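Phosphatidylserine synthase (Haemophilus influenzae, PDB 3HSI) belongs to the phospholipase D superfamily, as a phosphatidylserine synthase built from two PLD-like halves, each with a mixed beta sheet packed against helices. Local coordinates at residues G145-D149 against D150-Y154. Numbering follows the deposited sequence.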
loop_
_atom_site.group_PDB
_atom_site.type_symbol
_atom_site.label_atom_id
_atom_site.label_comp_id
_atom_site.label_asym_id
_atom_site.label_seq_id
_atom_site.Cartn_x
_atom_site.Cartn_y
_atom_site.Cartn_z
ATOM N N GLY C 145 17.283 -11.597 14.114
ATOM C CA GLY C 145 18.672 -11.927 14.393
ATOM C C GLY C 145 19.111 -11.248 15.665
ATOM O O GLY C 145 18.805 -10.077 15.881
ATOM N N PHE C 146 19.797 -12.011 16.517
ATOM C CA PHE C 146 20.476 -11.516 17.679
ATOM C C PHE C 146 21.924 -11.937 17.496
ATOM O O PHE C 146 22.211 -13.080 17.176
ATOM C CB PHE C 146 19.980 -12.200 18.959
ATOM C CG PHE C 146 18.508 -12.098 19.204
ATOM C CD1 PHE C 146 17.714 -11.179 18.529
ATOM C CD2 PHE C 146 17.919 -12.916 20.154
ATOM C CE1 PHE C 146 16.346 -11.088 18.777
ATOM C CE2 PHE C 146 16.560 -12.828 20.427
ATOM C CZ PHE C 146 15.764 -11.895 19.732
ATOM N N VAL C 147 22.850 -11.015 17.707
ATOM C CA VAL C 147 24.239 -11.354 17.615
ATOM C C VAL C 147 24.855 -11.076 18.963
ATOM O O VAL C 147 24.740 -9.970 19.477
ATOM C CB VAL C 147 24.947 -10.541 16.510
ATOM C CG1 VAL C 147 26.481 -10.818 16.500
ATOM C CG2 VAL C 147 24.293 -10.798 15.133
ATOM N N PHE C 148 25.490 -12.099 19.534
ATOM C CA PHE C 148 26.234 -11.961 20.785
ATOM C C PHE C 148 27.639 -12.330 20.438
ATOM O O PHE C 148 27.926 -13.499 20.163
ATOM C CB PHE C 148 25.700 -12.913 21.866
ATOM C CG PHE C 148 24.206 -12.816 22.075
ATOM C CD1 PHE C 148 23.335 -13.600 21.332
ATOM C CD2 PHE C 148 23.674 -11.948 23.022
ATOM C CE1 PHE C 148 21.979 -13.519 21.528
ATOM C CE2 PHE C 148 22.305 -11.865 23.228
ATOM C CZ PHE C 148 21.454 -12.631 22.481
ATOM N N ASP C 149 28.524 -11.342 20.453
ATOM C CA ASP C 149 29.888 -11.547 20.020
ATOM C C ASP C 149 29.876 -12.191 18.646
ATOM O O ASP C 149 29.422 -11.529 17.703
ATOM C CB ASP C 149 30.705 -12.301 21.084
ATOM C CG ASP C 149 30.905 -11.466 22.337
ATOM O OD1 ASP C 149 30.418 -10.314 22.359
ATOM O OD2 ASP C 149 31.537 -11.952 23.301
ATOM N N ASP C 150 30.326 -13.450 18.543
ATOM C CA ASP C 150 30.400 -14.203 17.286
ATOM C C ASP C 150 29.290 -15.281 17.136
ATOM O O ASP C 150 29.403 -16.186 16.287
ATOM C CB ASP C 150 31.769 -14.878 17.148
ATOM C CG ASP C 150 32.908 -13.897 16.875
ATOM O OD1 ASP C 150 32.673 -12.786 16.328
ATOM O OD2 ASP C 150 34.072 -14.258 17.196
ATOM N N THR C 151 28.215 -15.175 17.925
ATOM C CA THR C 151 27.110 -16.131 17.859
ATOM C C THR C 151 25.802 -15.490 17.348
ATOM O O THR C 151 25.367 -14.448 17.865
ATOM C CB THR C 151 26.931 -16.833 19.236
ATOM O OG1 THR C 151 28.182 -17.431 19.580
ATOM C CG2 THR C 151 25.894 -17.932 19.204
ATOM N N VAL C 152 25.199 -16.093 16.317
ATOM C CA VAL C 152 23.887 -15.672 15.854
ATOM C C VAL C 152 22.776 -16.542 16.465
ATOM O O VAL C 152 22.818 -17.770 16.376
ATOM C CB VAL C 152 23.780 -15.659 14.329
ATOM C CG1 VAL C 152 22.371 -15.301 13.900
ATOM C CG2 VAL C 152 24.747 -14.642 13.729
ATOM N N LEU C 153 21.788 -15.893 17.090
ATOM C CA LEU C 153 20.566 -16.580 17.496
ATOM C C LEU C 153 19.450 -16.039 16.608
ATOM O O LEU C 153 19.083 -14.877 16.709
ATOM C CB LEU C 153 20.283 -16.353 18.984
ATOM C CG LEU C 153 19.167 -17.169 19.651
ATOM C CD1 LEU C 153 19.390 -18.691 19.508
ATOM C CD2 LEU C 153 19.018 -16.818 21.152
ATOM N N TYR C 154 18.948 -16.877 15.715
ATOM C CA TYR C 154 17.980 -16.432 14.724
ATOM C C TYR C 154 16.602 -17.009 15.038
ATOM O O TYR C 154 16.470 -18.213 15.273
ATOM C CB TYR C 154 18.429 -16.822 13.314
ATOM C CG TYR C 154 17.642 -16.124 12.214
ATOM C CD1 TYR C 154 18.109 -14.940 11.635
ATOM C CD2 TYR C 154 16.406 -16.646 11.763
ATOM C CE1 TYR C 154 17.370 -14.290 10.637
ATOM C CE2 TYR C 154 15.676 -16.011 10.788
ATOM C CZ TYR C 154 16.160 -14.831 10.221
ATOM O OH TYR C 154 15.414 -14.199 9.252
#
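A beta hairpin within the phospholipase D active-site motif joins strand 146-148 to strand 151-155; its two-residue loop, D149-D150, turns between F148 and T151 as a type II' turn. T151 N reaches F148 O at 2.8 Å, the donor lying above the carbonyl plane, while the return bond from F148 N to T151 O stays in that plane and is nearly straight (166°). Further along, F146 and L153 form the second hydrogen-bonded pair: L153 N gives to F146 O at 2.8 Å, and F146 N gives to L153 O with a more bent N-H. Between these pairs sits the non-hydrogen-bonded pair V147 and V152, whose CG2 methyls meet at 4.1 Å on the face turned to helix 181-195.

The opposite face carries F146, F148, T151 and L153. In its apolar cluster L153 CB touches both phenylalanines from one side, 4.2 Å from F146 CB and 4.2 Å from F148 CE1 at the ring edge. Both rings have CG beside the backbone N, whereas in L153 CG stands anti to the N and brings CD2 alongside F146 CD2. Helix 35-48 packs on this cluster through F38, L45 and I46.

At the first corner of the turn D149 has a positive phi (phi 52°, psi -113°), close to the canonical type II' values and a position more often filled by glycine; its carboxylate accepts from the backbone N of K50 and K51. At the open end G145 CA lies 4.1 Å from Y154 CD1; the Y154 hydroxyl is hydrogen-bonded to N393. Strand 52-56 flanks the first strand and strand 171-179 the second, making this an antiparallel hairpin in the interior of a mixed sheet, sandwiched between helices as in the alpha/beta fold of the phospholipase D superfamily.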